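Local structure of esterase D (Cellvibrio japonicus, 2W87) at residues G38-W43 with Q111-T116; I57-G62 with Q95-D100; G63-N68 with T116-P121. The protein binds glucuronic acid-containing sugars of plant cell walls through this family 35 carbohydrate-binding module, one domain of a probable feruloyl esterase. All coordinates share one frame; numbering follows the deposited sequence.

Overall arrangement
From the N terminus, residues 38-43 open interaction 1, which closes when strand 106-114 returns beside strand 40-47. Interaction 2 is nested inside that loop: strand 51-60 follows 40-47, and its last residues, within 57-62, pair with the start of strand 95-103 in the other sheet of the sandwich. Residues 63-68 follow directly and meet 116-121 only after strand 106-114, so interaction 3 crosses both of the others. The contacts adjoin one another. Leu112 CD2 of interaction 1 packs on Ile57 CD1 of interaction 2 between the sheets, Thr116 belongs to both interactions 1 and 3, and Pro121 lies against Tyr59 and Ala60. Two strand pairings thus run up to the loops that contribute Arg67 to the glucuronate site.

Interaction 1 (G38-W43 with Q111-T116); sequences GAAVVW and QLSATT
Val41 and Leu112 form the hydrogen-bonded pair in an antiparallel strand pairing, flanked by the non-hydrogen-bonded pairs Ala40-Ser113 and Val42-Gln111. Val41 N donates to Leu112 O at 2.9 Å, and Leu112 N returns a bond to Val41 O. Beyond the Ala40-Ser113 pair, Ala114 is gripped through both backbone polar atoms: its N donates to Ala39 O, and its O accepts from Gly38 N at 2.8 Å, which extends the hydrogen bonding to the residues just before strand 40-47.

Ala40, Val42, Gln111 and Ser113 share one face of the sheet. Gln111 CG stands anti to the backbone N (chi1 176°) and the chain continues extended, laying its aliphatic part over the neighbouring strand. CG comes within 3.6 Å of Ala40 CB and 3.9 Å of Val42 CG2, the branch of Val42 that sits beside its own backbone N. The carboxamide passes over the alanine, with Gln111 NE2 3.5 Å from Ala40 CB. In one of two modelled conformers of Ser113, OG accepts from Gln111 NE2 near the amide plane, a bond that is therefore tentative.

Val41, Trp43 and Leu112 face the interior. Trp43 CG lies anti to the carbonyl carbon (chi1 -55°), and the indole lies back along its strand against Val41, whose CG1 is 3.5 Å above the plane of the Trp43 ring, toward the rim. Leu112 runs alongside and points the same way; its CB meets the ring edge at Trp43 CZ3, 3.9 Å away.

Strand 40-47 also pairs with strand 11-14, where Phe11 meets the Trp43 ring nearly perpendicularly, while strand 106-114 continues the sheet to strand 69-73. Across the sandwich, Ile123 of strand 122-129 packs against Val41, Trp43 and Leu112.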
ATOM      1  N   GLY A  38      10.221   6.913   6.043  1.00 12.52           N
ATOM      2  CA  GLY A  38      10.648   6.264   4.827  1.00 12.38           C
ATOM      3  C   GLY A  38      10.376   4.774   4.771  1.00 11.48           C
ATOM      4  O   GLY A  38      10.449   4.171   3.693  1.00 12.55           O
ATOM      5  N   ALA A  39      10.069   4.149   5.903  1.00 11.46           N
ATOM      6  CA  ALA A  39       9.751   2.716   5.879  1.00 11.01           C
ATOM      7  C   ALA A  39       8.572   2.462   4.928  1.00 11.11           C
ATOM      8  O   ALA A  39       7.562   3.157   4.978  1.00 10.22           O
ATOM      9  CB  ALA A  39       9.475   2.198   7.285  1.00 10.92           C
ATOM     10  N   ALA A  40       8.716   1.451   4.068  1.00 11.14           N
ATOM     11  CA  ALA A  40       7.802   1.247   2.956  1.00 10.95           C
ATOM     12  C   ALA A  40       7.139  -0.123   2.873  1.00 10.38           C
ATOM     13  O   ALA A  40       7.603  -1.132   3.473  1.00  9.66           O
ATOM     14  CB  ALA A  40       8.490   1.589   1.639  1.00 11.23           C
ATOM     15  N   VAL A  41       6.026  -0.128   2.131  1.00  9.24           N
ATOM     16  CA  VAL A  41       5.414  -1.348   1.621  1.00 10.00           C
ATOM     17  C   VAL A  41       5.457  -1.199   0.128  1.00  9.62           C
ATOM     18  O   VAL A  41       5.169  -0.104  -0.401  1.00  9.74           O
ATOM     19  CB  VAL A  41       3.960  -1.570   2.123  1.00 10.06           C
ATOM     20  CG1 VAL A  41       3.418  -2.926   1.612  1.00 10.29           C
ATOM     21  CG2 VAL A  41       3.929  -1.511   3.639  1.00 10.16           C
ATOM     22  N   VAL A  42       5.819  -2.277  -0.568  1.00  9.07           N
ATOM     23  CA  VAL A  42       6.011  -2.223  -2.021  1.00  9.82           C
ATOM     24  C   VAL A  42       5.249  -3.343  -2.734  1.00 10.79           C
ATOM     25  O   VAL A  42       5.301  -4.515  -2.320  1.00 10.69           O
ATOM     26  CB  VAL A  42       7.513  -2.281  -2.427  1.00  9.70           C
ATOM     27  CG1 VAL A  42       7.696  -2.094  -3.934  1.00 11.43           C
ATOM     28  CG2 VAL A  42       8.337  -1.253  -1.662  1.00  9.92           C
ATOM     29  N   TRP A  43       4.531  -2.946  -3.789  1.00 10.77           N
ATOM     30  CA  TRP A  43       3.802  -3.843  -4.675  1.00 10.96           C
ATOM     31  C   TRP A  43       4.248  -3.627  -6.098  1.00 11.50           C
ATOM     32  O   TRP A  43       4.855  -2.611  -6.434  1.00 11.16           O
ATOM     33  CB  TRP A  43       2.294  -3.575  -4.632  1.00 11.08           C
ATOM     34  CG  TRP A  43       1.665  -3.629  -3.278  1.00 11.03           C
ATOM     35  CD1 TRP A  43       1.143  -4.701  -2.685  1.00 10.37           C
ATOM     36  CD2 TRP A  43       1.496  -2.531  -2.376  1.00 11.71           C
ATOM     37  NE1 TRP A  43       0.651  -4.372  -1.439  1.00 11.42           N
ATOM     38  CE2 TRP A  43       0.846  -3.033  -1.232  1.00 11.55           C
ATOM     39  CE3 TRP A  43       1.819  -1.174  -2.431  1.00 11.88           C
ATOM     40  CZ2 TRP A  43       0.510  -2.228  -0.160  1.00 12.19           C
ATOM     41  CZ3 TRP A  43       1.472  -0.373  -1.359  1.00 11.73           C
ATOM     42  CH2 TRP A  43       0.842  -0.900  -0.240  1.00 12.13           C
ATOM     43  N   GLN A 111       5.517   2.032  -4.401  1.00 12.18           N
ATOM     44  CA  GLN A 111       6.110   2.095  -3.074  1.00 13.55           C
ATOM     45  C   GLN A 111       5.368   3.116  -2.227  1.00 12.70           C
ATOM     46  O   GLN A 111       5.344   4.308  -2.558  1.00 13.03           O
ATOM     47  CB  GLN A 111       7.605   2.434  -3.153  1.00 13.86           C
ATOM     48  CG  GLN A 111       8.272   2.612  -1.809  1.00 16.60           C
ATOM     49  CD  GLN A 111       9.812   2.569  -1.848  1.00 17.31           C
ATOM     50  OE1 GLN A 111      10.414   2.030  -2.769  1.00 21.57           O
ATOM     51  NE2 GLN A 111      10.446   3.153  -0.829  1.00 21.34           N
ATOM     52  N   LEU A 112       4.768   2.639  -1.140  1.00 11.98           N
ATOM     53  CA  LEU A 112       4.131   3.493  -0.162  1.00 11.54           C
ATOM     54  C   LEU A 112       5.091   3.613   1.033  1.00 11.94           C
ATOM     55  O   LEU A 112       5.394   2.622   1.681  1.00 10.87           O
ATOM     56  CB  LEU A 112       2.797   2.903   0.247  1.00 11.72           C
ATOM     57  CG  LEU A 112       2.048   3.612   1.373  1.00 12.42           C
ATOM     58  CD1 LEU A 112       1.535   4.935   0.862  1.00 11.25           C
ATOM     59  CD2 LEU A 112       0.910   2.730   1.942  1.00 12.76           C
ATOM     60  N   SER A 113       5.571   4.825   1.303  1.00 12.02           N
ATOM     61  CA  SER A 113       6.580   5.063   2.323  0.50 11.43           C
ATOM     62  C   SER A 113       6.080   6.042   3.388  1.00 11.88           C
ATOM     63  O   SER A 113       5.389   7.014   3.068  1.00 12.26           O
ATOM     64  CB  SER A 113       7.869   5.620   1.694  0.50 11.46           C
ATOM     65  OG  SER A 113       8.326   4.835   0.598  0.50  7.77           O
ATOM     66  N   ALA A 114       6.452   5.789   4.634  1.00 11.21           N
ATOM     67  CA  ALA A 114       6.076   6.644   5.743  1.00 11.41           C
ATOM     68  C   ALA A 114       6.651   8.047   5.610  1.00 11.90           C
ATOM     69  O   ALA A 114       7.829   8.198   5.307  1.00 12.52           O
ATOM     70  CB  ALA A 114       6.588   6.027   6.998  1.00 10.48           C
ATOM     71  N   THR A 115       5.832   9.068   5.843  1.00 12.46           N
ATOM     72  CA  THR A 115       6.315  10.452   5.883  1.00 13.48           C
ATOM     73  C   THR A 115       6.737  10.911   7.282  1.00 14.51           C
ATOM     74  O   THR A 115       7.366  11.961   7.399  1.00 16.97           O
ATOM     75  CB  THR A 115       5.238  11.454   5.431  1.00 14.13           C
ATOM     76  OG1 THR A 115       4.114  11.359   6.295  1.00 15.10           O
ATOM     77  CG2 THR A 115       4.790  11.195   4.043  1.00 13.96           C
ATOM     78  N   THR A 116       6.339  10.189   8.320  1.00 14.28           N
ATOM     79  CA  THR A 116       6.663  10.530   9.704  1.00 14.97           C
ATOM     80  C   THR A 116       7.492   9.427  10.367  1.00 14.46           C
ATOM     81  O   THR A 116       7.579   8.303   9.853  1.00 13.24           O
ATOM     82  CB  THR A 116       5.388  10.740  10.573  1.00 15.43           C
ATOM     83  OG1 THR A 116       4.856   9.470  10.985  1.00 15.63           O
ATOM     84  CG2 THR A 116       4.316  11.564   9.860  1.00 15.30           C
TER

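Interaction 2 (I57-G62 with Q95-D100); sequences IRYANG and QTATID
An antiparallel pairing of Ile57, Arg58 and Tyr59 with Ala97, Thr96 and Gln95 joins strand 51-60 to strand 95-103, an edge strand of the four-stranded sheet in this jelly-roll beta-sandwich. Ile57-Ala97 and Tyr59-Gln95 are hydrogen-bonded pairs, each with two bonds, among them Ile57 N to Ala97 O at 2.8 Å. Arg58-Thr96 between them is non-hydrogen-bonded. The strand axes run at 141°, well short of straight antiparallel.

On the Arg58-Thr96 face the two side chains meet obliquely, Thr96 CG2 4.1 Å from Arg58 CB. Arg58 CG is anti to its backbone N (chi1 -169°), and the chain runs out extended; the guanidinium reaches beyond the pairing to a salt bridge with Asp124, a calcium ligand, and to Gly24 O.

Tyr59 shares the other face with Ile57, Gln95 and Ala97, and Ile123 of strand 122-129 packs on it from within. Its CG lies between the backbone N and the carbonyl carbon (chi1 72°), and the ring edge turns to the opposite backbone, with Tyr59 CE2 3.7 Å from Thr96 C. One water completes the link, 2.8 Å from Tyr59 OH and donating to Thr96 O at 2.7 Å.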
ATOM      1  N   ILE A  57      -6.278   1.332  -0.398  1.00 12.65           N
ATOM      2  CA  ILE A  57      -5.391   0.791   0.629  1.00 12.78           C
ATOM      3  C   ILE A  57      -6.170   0.568   1.899  1.00 11.24           C
ATOM      4  O   ILE A  57      -6.754   1.513   2.432  1.00 11.04           O
ATOM      5  CB  ILE A  57      -4.265   1.811   0.917  1.00 13.24           C
ATOM      6  CG1 ILE A  57      -3.434   2.046  -0.345  1.00 14.94           C
ATOM      7  CG2 ILE A  57      -3.379   1.357   2.092  1.00 13.83           C
ATOM      8  CD1 ILE A  57      -2.466   3.208  -0.191  1.00 16.08           C
ATOM      9  N   ARG A  58      -6.211  -0.670   2.374  1.00 10.16           N
ATOM     10  CA  ARG A  58      -6.903  -0.993   3.618  1.00 10.31           C
ATOM     11  C   ARG A  58      -5.878  -1.027   4.754  1.00  9.94           C
ATOM     12  O   ARG A  58      -4.826  -1.662   4.635  1.00  9.70           O
ATOM     13  CB  ARG A  58      -7.619  -2.332   3.500  1.00 11.05           C
ATOM     14  CG  ARG A  58      -8.570  -2.599   4.641  1.00 11.21           C
ATOM     15  CD  ARG A  58      -9.517  -3.720   4.316  1.00 12.09           C
ATOM     16  NE  ARG A  58     -10.542  -3.896   5.352  1.00 12.81           N
ATOM     17  CZ  ARG A  58     -10.462  -4.766   6.348  1.00 12.73           C
ATOM     18  NH1 ARG A  58      -9.413  -5.571   6.467  1.00 12.92           N
ATOM     19  NH2 ARG A  58     -11.448  -4.830   7.231  1.00 13.43           N
ATOM     20  N   TYR A  59      -6.176  -0.340   5.846  1.00 10.12           N
ATOM     21  CA  TYR A  59      -5.159  -0.102   6.872  1.00  9.64           C
ATOM     22  C   TYR A  59      -5.777   0.052   8.258  1.00  9.93           C
ATOM     23  O   TYR A  59      -6.971   0.336   8.393  1.00  9.32           O
ATOM     24  CB  TYR A  59      -4.334   1.137   6.545  1.00 10.27           C
ATOM     25  CG  TYR A  59      -5.092   2.418   6.728  1.00  9.98           C
ATOM     26  CD1 TYR A  59      -4.981   3.165   7.911  1.00 10.48           C
ATOM     27  CD2 TYR A  59      -5.968   2.867   5.759  1.00 11.18           C
ATOM     28  CE1 TYR A  59      -5.729   4.339   8.090  1.00 10.72           C
ATOM     29  CE2 TYR A  59      -6.709   4.048   5.937  1.00 12.36           C
ATOM     30  CZ  TYR A  59      -6.568   4.774   7.102  1.00 11.98           C
ATOM     31  OH  TYR A  59      -7.322   5.936   7.288  1.00 14.48           O
ATOM     32  N   ALA A  60      -4.937  -0.107   9.279  1.00  9.96           N
ATOM     33  CA  ALA A  60      -5.319   0.146  10.666  1.00 10.14           C
ATOM     34  C   ALA A  60      -4.277   1.061  11.267  1.00 10.45           C
ATOM     35  O   ALA A  60      -3.103   0.843  11.072  1.00  9.57           O
ATOM     36  CB  ALA A  60      -5.376  -1.151  11.452  1.00 11.39           C
ATOM     37  N   ASN A  61      -4.709   2.067  12.011  1.00 10.54           N
ATOM     38  CA  ASN A  61      -3.807   3.011  12.641  1.00 10.99           C
ATOM     39  C   ASN A  61      -4.310   3.241  14.055  1.00 11.91           C
ATOM     40  O   ASN A  61      -5.191   4.054  14.261  1.00 12.59           O
ATOM     41  CB  ASN A  61      -3.762   4.319  11.856  1.00 11.19           C
ATOM     42  CG  ASN A  61      -2.835   5.344  12.458  1.00  9.84           C
ATOM     43  OD1 ASN A  61      -2.257   5.132  13.526  1.00 12.82           O
ATOM     44  ND2 ASN A  61      -2.691   6.478  11.773  1.00  9.55           N
ATOM     45  N   GLY A  62      -3.747   2.501  15.007  1.00 13.39           N
ATOM     46  CA  GLY A  62      -4.115   2.596  16.422  1.00 14.41           C
ATOM     47  C   GLY A  62      -3.247   3.601  17.164  1.00 15.06           C
ATOM     48  O   GLY A  62      -3.281   3.674  18.394  1.00 16.26           O
ATOM     49  N   GLN A  95      -9.751   0.683   8.008  1.00 11.69           N
ATOM     50  CA  GLN A  95     -10.445   1.606   7.114  1.00 12.20           C
ATOM     51  C   GLN A  95      -9.717   1.568   5.754  1.00 12.99           C
ATOM     52  O   GLN A  95      -8.681   0.885   5.592  1.00 12.12           O
ATOM     53  CB  GLN A  95     -10.449   3.005   7.723  1.00 12.53           C
ATOM     54  CG  GLN A  95     -11.131   3.103   9.042  1.00 14.18           C
ATOM     55  CD  GLN A  95     -12.607   2.753   9.046  1.00 17.33           C
ATOM     56  OE1 GLN A  95     -13.250   2.655   8.004  1.00 19.78           O
ATOM     57  NE2 GLN A  95     -13.153   2.560  10.237  1.00 20.04           N
ATOM     58  N   THR A  96     -10.239   2.306   4.788  1.00 13.60           N
ATOM     59  CA  THR A  96      -9.555   2.429   3.524  1.00 14.38           C
ATOM     60  C   THR A  96      -9.198   3.867   3.206  1.00 14.30           C
ATOM     61  O   THR A  96      -9.869   4.829   3.631  1.00 14.59           O
ATOM     62  CB  THR A  96     -10.359   1.854   2.347  1.00 15.33           C
ATOM     63  OG1 THR A  96     -11.623   2.518   2.242  1.00 17.38           O
ATOM     64  CG2 THR A  96     -10.570   0.338   2.508  1.00 16.45           C
ATOM     65  N   ALA A  97      -8.129   4.003   2.438  1.00 14.21           N
ATOM     66  CA  ALA A  97      -7.790   5.267   1.813  1.00 14.09           C
ATOM     67  C   ALA A  97      -7.787   4.990   0.320  1.00 15.19           C
ATOM     68  O   ALA A  97      -7.374   3.927  -0.117  1.00 14.05           O
ATOM     69  CB  ALA A  97      -6.431   5.776   2.275  1.00 13.79           C
ATOM     70  N   THR A  98      -8.252   5.944  -0.474  1.00 16.22           N
ATOM     71  CA  THR A  98      -8.282   5.726  -1.915  1.00 18.03           C
ATOM     72  C   THR A  98      -7.615   6.878  -2.622  1.00 18.82           C
ATOM     73  O   THR A  98      -7.812   8.036  -2.250  1.00 18.61           O
ATOM     74  CB  THR A  98      -9.715   5.533  -2.455  1.00 19.37           C
ATOM     75  OG1 THR A  98      -9.657   5.191  -3.851  1.00 23.17           O
ATOM     76  CG2 THR A  98     -10.534   6.808  -2.263  1.00 20.62           C
ATOM     77  N   ILE A  99      -6.833   6.540  -3.643  1.00 18.31           N
ATOM     78  CA  ILE A  99      -6.174   7.521  -4.477  1.00 18.74           C
ATOM     79  C   ILE A  99      -6.244   7.059  -5.939  1.00 17.85           C
ATOM     80  O   ILE A  99      -6.125   5.857  -6.223  1.00 16.40           O
ATOM     81  CB  ILE A  99      -4.721   7.739  -4.024  1.00 19.78           C
ATOM     82  CG1 ILE A  99      -4.060   8.856  -4.827  1.00 22.15           C
ATOM     83  CG2 ILE A  99      -3.915   6.461  -4.109  1.00 20.76           C
ATOM     84  CD1 ILE A  99      -3.030   9.583  -4.064  1.00 24.32           C
ATOM     85  N   ASP A 100      -6.508   7.996  -6.840  1.00 17.05           N
ATOM     86  CA  ASP A 100      -6.410   7.701  -8.256  1.00 17.29           C
ATOM     87  C   ASP A 100      -4.982   7.977  -8.727  1.00 16.92           C
ATOM     88  O   ASP A 100      -4.366   8.966  -8.356  1.00 17.16           O
ATOM     89  CB  ASP A 100      -7.412   8.510  -9.065  1.00 17.82           C
ATOM     90  CG  ASP A 100      -8.833   7.936  -9.000  1.00 19.61           C
ATOM     91  OD1 ASP A 100      -9.075   6.920  -8.329  1.00 20.86           O
ATOM     92  OD2 ASP A 100      -9.717   8.503  -9.658  1.00 24.95           O
TER
HETATM   93  O   HOH W   1      -8.914   6.797   5.177  1.00 15.54           O

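Interaction 3 (G63-N68 with T116-P121); sequences GTANRN and TAEGLP. With GCU (alpha-D-glucopyranuronic acid), chain E.
The glucuronate-binding site of this carbohydrate-binding module is built in part here, where Arg67 on one loop meets Glu118, Gly119, Leu120 and Pro121 on another, which begins with a type I turn from Thr116 to Gly119. The guanidinium grips the sugar carboxylate with a pair of nearly straight bonds: Arg67 NH1 to O6A of the glucuronic acid and Arg67 NH2 to O6B, both 2.8 Å. His22 and Asn122 also hydrogen-bond the sugar.

Arg67 NH1 also donates to Leu120 O at 3.1 Å, which with the two sugar bonds helps hold the guanidinium's rotation; the oxygen lies in the guanidinium plane, whereas the donor stands above the plane of the carbonyl. Glu118 crosses Arg67 at about a right angle and places CB over one guanidinium face, 3.6 Å above the plane and toward the rim. In one of its two modelled conformers, OE1 of Glu118 makes a salt bridge, with a weak hydrogen bond, to Arg67 NH2 at 3.0 Å, so this link is tentative. A water accepts from Arg67 NE and Ala65 N.

Another water binds Asn68 O, Thr116 N and Gly119 O. Thr116 OG1 accepts from Glu118 N, an ST turn. The buried Arg67 O has no hydrogen-bond partner and packs against Pro121 CD at 3.5 Å.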
ATOM      1  N   GLY A  63      -2.454   4.364  16.419  1.00 16.17           N
ATOM      2  CA  GLY A  63      -1.632   5.410  17.009  1.00 16.84           C
ATOM      3  C   GLY A  63      -2.477   6.640  17.220  1.00 18.38           C
ATOM      4  O   GLY A  63      -3.675   6.611  16.956  1.00 18.98           O
ATOM      5  N   THR A  64      -1.848   7.715  17.685  1.00 19.71           N
ATOM      6  CA  THR A  64      -2.550   8.940  18.037  1.00 20.59           C
ATOM      7  C   THR A  64      -2.534  10.019  16.968  1.00 20.58           C
ATOM      8  O   THR A  64      -3.181  11.060  17.157  1.00 22.98           O
ATOM      9  CB  THR A  64      -1.950   9.595  19.319  1.00 21.23           C
ATOM     10  N   ALA A  65      -1.817   9.787  15.871  1.00 19.03           N
ATOM     11  CA  ALA A  65      -1.602  10.787  14.840  1.00 17.43           C
ATOM     12  C   ALA A  65      -1.752  10.150  13.454  1.00 16.02           C
ATOM     13  O   ALA A  65      -1.631   8.929  13.304  1.00 14.12           O
ATOM     14  CB  ALA A  65      -0.206  11.403  14.995  1.00 18.90           C
ATOM     15  N   ASN A  66      -2.033  10.970  12.449  1.00 14.68           N
ATOM     16  CA  ASN A  66      -1.921  10.525  11.055  1.00 13.82           C
ATOM     17  C   ASN A  66      -0.536   9.954  10.838  1.00 13.41           C
ATOM     18  O   ASN A  66       0.440  10.430  11.426  1.00 12.10           O
ATOM     19  CB  ASN A  66      -2.084  11.692  10.088  1.00 13.89           C
ATOM     20  CG  ASN A  66      -3.529  12.014   9.779  1.00 14.42           C
ATOM     21  OD1 ASN A  66      -4.365  12.136  10.676  1.00 14.74           O
ATOM     22  ND2 ASN A  66      -3.817  12.195   8.493  1.00 12.77           N
ATOM     23  N   ARG A  67      -0.471   8.938   9.979  1.00 12.55           N
ATOM     24  CA  ARG A  67       0.782   8.373   9.531  1.00 12.20           C
ATOM     25  C   ARG A  67       0.745   8.389   7.991  1.00 11.45           C
ATOM     26  O   ARG A  67       0.747   7.333   7.331  1.00 11.82           O
ATOM     27  CB  ARG A  67       0.908   6.976  10.067  1.00 12.09           C
ATOM     28  CG  ARG A  67       1.078   6.915  11.539  1.00 12.71           C
ATOM     29  CD  ARG A  67       1.376   5.508  11.947  1.00 12.27           C
ATOM     30  NE  ARG A  67       1.491   5.377  13.393  1.00 11.05           N
ATOM     31  CZ  ARG A  67       1.984   4.299  13.995  1.00 12.44           C
ATOM     32  NH1 ARG A  67       2.413   3.268  13.284  1.00 12.01           N
ATOM     33  NH2 ARG A  67       2.069   4.260  15.321  1.00 14.44           N
ATOM     34  N   ASN A  68       0.689   9.591   7.427  1.00 11.50           N
ATOM     35  CA  ASN A  68       0.542   9.747   5.981  1.00 11.55           C
ATOM     36  C   ASN A  68       1.698   9.079   5.262  1.00 11.43           C
ATOM     37  O   ASN A  68       2.788   8.904   5.826  1.00 12.21           O
ATOM     38  CB  ASN A  68       0.475  11.213   5.585  1.00 11.37           C
ATOM     39  CG  ASN A  68      -0.793  11.875   6.018  1.00 12.17           C
ATOM     40  OD1 ASN A  68      -1.669  11.257   6.636  1.00 12.27           O
ATOM     41  ND2 ASN A  68      -0.921  13.151   5.689  1.00 12.83           N
ATOM     42  N   THR A 116       6.339  10.189   8.320  1.00 14.28           N
ATOM     43  CA  THR A 116       6.663  10.530   9.704  1.00 14.97           C
ATOM     44  C   THR A 116       7.492   9.427  10.367  1.00 14.46           C
ATOM     45  O   THR A 116       7.579   8.303   9.853  1.00 13.24           O
ATOM     46  CB  THR A 116       5.388  10.740  10.573  1.00 15.43           C
ATOM     47  OG1 THR A 116       4.856   9.470  10.985  1.00 15.63           O
ATOM     48  CG2 THR A 116       4.316  11.564   9.860  1.00 15.30           C
ATOM     49  N   ALA A 117       8.073   9.748  11.524  1.00 14.91           N
ATOM     50  CA  ALA A 117       8.956   8.825  12.242  1.00 15.33           C
ATOM     51  C   ALA A 117       8.234   7.634  12.829  1.00 15.28           C
ATOM     52  O   ALA A 117       8.885   6.698  13.293  1.00 15.84           O
ATOM     53  CB  ALA A 117       9.737   9.567  13.350  1.00 16.20           C
ATOM     54  N   GLU A 118       6.896   7.658  12.829  1.00 15.04           N
ATOM     55  CA  GLU A 118       6.107   6.537  13.343  0.50 14.73           C
ATOM     56  C   GLU A 118       5.990   5.403  12.321  1.00 14.08           C
ATOM     57  O   GLU A 118       5.530   4.322  12.653  1.00 14.09           O
ATOM     58  CB  GLU A 118       4.701   6.976  13.729  0.50 14.79           C
ATOM     59  CG  GLU A 118       4.637   7.933  14.894  0.50 15.10           C
ATOM     60  CD  GLU A 118       3.250   7.974  15.514  0.50 15.19           C
ATOM     61  OE1 GLU A 118       2.877   7.007  16.227  0.50 14.72           O
ATOM     62  OE2 GLU A 118       2.553   8.998  15.327  0.50 16.05           O
ATOM     63  N   GLY A 119       6.419   5.646  11.095  1.00 12.88           N
ATOM     64  CA  GLY A 119       6.255   4.651  10.053  1.00 12.25           C
ATOM     65  C   GLY A 119       4.841   4.738   9.505  1.00 11.44           C
ATOM     66  O   GLY A 119       4.134   5.738   9.697  1.00 11.06           O
ATOM     67  N   LEU A 120       4.420   3.696   8.800  1.00 11.07           N
ATOM     68  CA  LEU A 120       3.068   3.634   8.275  1.00 11.00           C
ATOM     69  C   LEU A 120       2.080   3.050   9.271  1.00 10.99           C
ATOM     70  O   LEU A 120       2.462   2.478  10.279  1.00 11.70           O
ATOM     71  CB  LEU A 120       3.046   2.775   7.000  1.00 10.91           C
ATOM     72  CG  LEU A 120       3.711   3.371   5.764  1.00  9.43           C
ATOM     73  CD1 LEU A 120       3.708   2.300   4.622  1.00 10.11           C
ATOM     74  CD2 LEU A 120       2.998   4.635   5.314  1.00 10.13           C
ATOM     75  N   PRO A 121       0.779   3.175   8.968  1.00 10.90           N
ATOM     76  CA  PRO A 121      -0.141   2.309   9.674  1.00 11.49           C
ATOM     77  C   PRO A 121       0.137   0.860   9.263  1.00 10.64           C
ATOM     78  O   PRO A 121       0.987   0.616   8.386  1.00 10.56           O
ATOM     79  CB  PRO A 121      -1.506   2.735   9.140  1.00 11.28           C
ATOM     80  CG  PRO A 121      -1.307   3.936   8.363  1.00 12.42           C
ATOM     81  CD  PRO A 121       0.116   3.965   7.926  1.00 11.86           C
TER
HETATM   82  C1  GCU E1150       2.165  -1.703  18.087  1.00 15.59           C
HETATM   83  C2  GCU E1150       1.200  -2.532  17.239  1.00 14.65           C
HETATM   84  C3  GCU E1150       1.819  -2.771  15.866  1.00 13.66           C
HETATM   85  C4  GCU E1150       2.034  -1.424  15.205  1.00 13.16           C
HETATM   86  C5  GCU E1150       2.932  -0.576  16.119  1.00 14.00           C
HETATM   87  C6  GCU E1150       3.161   0.825  15.569  1.00 13.94           C
HETATM   88  O1  GCU E1150       3.374  -2.455  18.178  1.00 18.63           O
HETATM   89  O2  GCU E1150       0.972  -3.782  17.868  1.00 16.32           O
HETATM   90  O3  GCU E1150       0.973  -3.585  15.051  1.00 12.84           O
HETATM   91  O4  GCU E1150       2.683  -1.553  13.914  1.00 14.93           O
HETATM   92  O5  GCU E1150       2.326  -0.429  17.402  1.00 14.90           O
HETATM   93  O6A GCU E1150       3.507   0.896  14.380  1.00 13.26           O
HETATM   94  O6B GCU E1150       3.007   1.817  16.321  1.00 14.19           O
HETATM   95  O   HOH W   2       0.780   7.139  18.191  1.00 34.97           O
HETATM   96  O   HOH W   3      -0.041   7.417  14.927  1.00 17.18           O
HETATM   97  O   HOH W   4       2.858  10.053  12.868  1.00 18.00           O
HETATM   98  O   HOH W   5       4.088   8.170   8.408  1.00 15.26           O